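Local coordinates for protein tail component (Lactobacillus phage J-1, PDB 5LY8) that forms the second carbohydrate-binding module of an evolved phage distal tail protein and probably helps attach the phage to sugars on its host's surface, at residues A[115-119]-A[120-124]. Sequence-based numbering, arbitrary orientation.
Sequences NLTYQ and GKIVA
I122 CD1 lies over one face of the N115 amide, 3.7 Å from both N115 CG and N115 ND2. N115 OD1 is hydrogen-bonded to S125 OG, and ND2 to E113 OE1 and the V35 carbonyl; asparagine, with acceptor and donor on one flat group, can thus be buried with its polar atoms satisfied. On one face of the Y118 ring lies Q119 CG, 3.6 Å above the plane and displaced toward the rim. The ring leads away from the second strand, CG anti to the backbone N (chi1 -171°), while Y118 CB meets V123 CG2 at 3.8 Å. T117 CG2 reaches the same methyl of I122, whereas OG1 is joined by a water to G120 N.

The chain here is a tight beta hairpin between strands 110-118 and 121-130, within a carbohydrate-binding module of the concanavalin-like clan. Two hydrogen bonds close its type I' turn, Y118 to K121: Y118 N lies in the K121 carbonyl plane, but K121 N sits 56° out of that of Y118, not on a lone pair. At G120's backbone angles a side chain would jam against Q119 O, hence glycine. V123 and A124 stand opposite the single L116, a classic beta bulge, so L116 O accepts from V123 N (2.8 Å), in the carbonyl plane, and A124 N (3.1 Å), tilted 25° from it. L116's branched apolar side chain packs on F94 and F96 of strand 94-103, joining this sheet to the six-stranded one.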
ATOM      1  N   ASN A 115      -3.026   0.253  -1.780  1.00  9.52           N
ATOM      2  CA  ASN A 115      -4.376  -0.234  -1.997  1.00 10.14           C
ATOM      3  C   ASN A 115      -4.697  -0.482  -3.437  1.00 10.61           C
ATOM      4  O   ASN A 115      -4.273   0.284  -4.312  1.00 10.80           O
ATOM      5  CB  ASN A 115      -5.362   0.851  -1.483  1.00 10.15           C
ATOM      6  CG  ASN A 115      -5.209   1.132  -0.015  1.00  9.38           C
ATOM      7  OD1 ASN A 115      -4.710   0.289   0.726  1.00  9.71           O
ATOM      8  ND2 ASN A 115      -5.597   2.317   0.429  1.00 10.18           N
ATOM      9  N   LEU A 116      -5.475  -1.545  -3.673  1.00 10.20           N
ATOM     10  CA  LEU A 116      -6.051  -1.861  -4.980  1.00 10.07           C
ATOM     11  C   LEU A 116      -7.557  -1.742  -4.812  1.00 10.57           C
ATOM     12  O   LEU A 116      -8.124  -2.214  -3.813  1.00 11.18           O
ATOM     13  CB  LEU A 116      -5.638  -3.250  -5.456  1.00 10.36           C
ATOM     14  CG  LEU A 116      -4.134  -3.361  -5.731  1.00 11.69           C
ATOM     15  CD1 LEU A 116      -3.733  -4.786  -5.915  1.00 13.11           C
ATOM     16  CD2 LEU A 116      -3.698  -2.519  -6.949  1.00 12.39           C
ATOM     17  N   THR A 117      -8.200  -1.100  -5.791  1.00 10.68           N
ATOM     18  CA  THR A 117      -9.608  -0.749  -5.699  1.00 11.10           C
ATOM     19  C   THR A 117     -10.384  -1.157  -6.917  1.00 11.94           C
ATOM     20  O   THR A 117      -9.802  -1.455  -7.962  1.00 11.48           O
ATOM     21  CB  THR A 117      -9.717   0.783  -5.476  1.00 12.72           C
ATOM     22  OG1 THR A 117      -9.211   1.494  -6.617  1.00 12.62           O
ATOM     23  CG2 THR A 117      -8.962   1.251  -4.221  1.00 13.07           C
ATOM     24  N   TYR A 118     -11.707  -1.128  -6.787  1.00 11.19           N
ATOM     25  CA  TYR A 118     -12.619  -1.351  -7.901  1.00 11.95           C
ATOM     26  C   TYR A 118     -13.807  -0.454  -7.706  1.00 13.14           C
ATOM     27  O   TYR A 118     -14.469  -0.510  -6.655  1.00 12.77           O
ATOM     28  CB  TYR A 118     -13.084  -2.809  -8.064  1.00 13.09           C
ATOM     29  CG  TYR A 118     -13.859  -3.028  -9.349  1.00 12.39           C
ATOM     30  CD1 TYR A 118     -13.239  -2.888 -10.585  1.00 13.61           C
ATOM     31  CD2 TYR A 118     -15.219  -3.331  -9.330  1.00 13.25           C
ATOM     32  CE1 TYR A 118     -13.943  -3.060 -11.769  1.00 13.36           C
ATOM     33  CE2 TYR A 118     -15.923  -3.532 -10.514  1.00 13.81           C
ATOM     34  CZ  TYR A 118     -15.275  -3.404 -11.729  1.00 13.98           C
ATOM     35  OH  TYR A 118     -15.962  -3.582 -12.905  1.00 14.08           O
ATOM     36  N   GLN A 119     -14.142   0.356  -8.721  1.00 13.55           N
ATOM     37  CA  GLN A 119     -15.286   1.267  -8.680  1.00 14.05           C
ATOM     38  C   GLN A 119     -15.346   2.050  -7.359  1.00 16.18           C
ATOM     39  O   GLN A 119     -16.424   2.221  -6.789  1.00 16.23           O
ATOM     40  CB  GLN A 119     -16.617   0.546  -9.030  1.00 14.82           C
ATOM     41  CG  GLN A 119     -16.571  -0.022 -10.449  1.00 15.01           C
ATOM     42  CD  GLN A 119     -17.854  -0.686 -10.923  1.00 17.81           C
ATOM     43  OE1 GLN A 119     -18.613  -1.373 -10.190  1.00 17.40           O
ATOM     44  NE2 GLN A 119     -18.078  -0.599 -12.215  1.00 17.41           N
ATOM     45  N   GLY A 120     -14.181   2.501  -6.877  1.00 14.24           N
ATOM     46  CA  GLY A 120     -14.123   3.360  -5.708  1.00 13.80           C
ATOM     47  C   GLY A 120     -14.064   2.662  -4.368  1.00 14.67           C
ATOM     48  O   GLY A 120     -14.072   3.348  -3.334  1.00 14.87           O
ATOM     49  N   LYS A 121     -14.027   1.329  -4.345  1.00 13.03           N
ATOM     50  CA  LYS A 121     -13.978   0.591  -3.089  1.00 12.56           C
ATOM     51  C   LYS A 121     -12.684  -0.171  -2.980  1.00 12.64           C
ATOM     52  O   LYS A 121     -12.160  -0.664  -3.985  1.00 12.23           O
ATOM     53  CB  LYS A 121     -15.155  -0.392  -3.013  1.00 13.76           C
ATOM     54  CG  LYS A 121     -16.505   0.313  -2.831  1.00 15.86           C
ATOM     55  CD  LYS A 121     -17.622  -0.689  -2.487  1.00 18.99           C
ATOM     56  CE  LYS A 121     -18.989  -0.036  -2.442  1.00 26.17           C
ATOM     57  NZ  LYS A 121     -19.138   0.804  -1.228  1.00 32.97           N
ATOM     58  N   ILE A 122     -12.170  -0.316  -1.755  1.00 11.25           N
ATOM     59  CA  ILE A 122     -11.029  -1.176  -1.508  1.00 10.94           C
ATOM     60  C   ILE A 122     -11.363  -2.624  -1.866  1.00 11.59           C
ATOM     61  O   ILE A 122     -12.404  -3.159  -1.450  1.00 11.95           O
ATOM     62  CB  ILE A 122     -10.638  -1.124  -0.010  1.00 10.73           C
ATOM     63  CG1 ILE A 122     -10.230   0.286   0.460  1.00 10.84           C
ATOM     64  CG2 ILE A 122      -9.543  -2.169   0.324  1.00 11.93           C
ATOM     65  CD1 ILE A 122      -8.880   0.791  -0.161  1.00 11.42           C
ATOM     66  N   VAL A 123     -10.437  -3.248  -2.611  1.00 11.18           N
ATOM     67  CA  VAL A 123     -10.438  -4.672  -2.855  1.00 10.83           C
ATOM     68  C   VAL A 123      -9.342  -5.290  -1.967  1.00 11.34           C
ATOM     69  O   VAL A 123      -9.605  -6.260  -1.260  1.00 11.53           O
ATOM     70  CB  VAL A 123     -10.301  -5.029  -4.343  1.00 13.79           C
ATOM     71  CG1 VAL A 123     -10.091  -6.538  -4.544  1.00 14.12           C
ATOM     72  CG2 VAL A 123     -11.526  -4.560  -5.114  1.00 14.21           C
ATOM     73  N   ALA A 124      -8.129  -4.716  -1.980  1.00 10.85           N
ATOM     74  CA  ALA A 124      -7.051  -5.190  -1.102  1.00 10.20           C
ATOM     75  C   ALA A 124      -6.280  -4.004  -0.575  1.00 10.90           C
ATOM     76  O   ALA A 124      -6.048  -3.041  -1.312  1.00 11.00           O
ATOM     77  CB  ALA A 124      -6.104  -6.138  -1.862  1.00 12.21           C
TER
HETATM   78  O   HOH W   1     -11.438   2.251  -8.085  1.00 13.77           O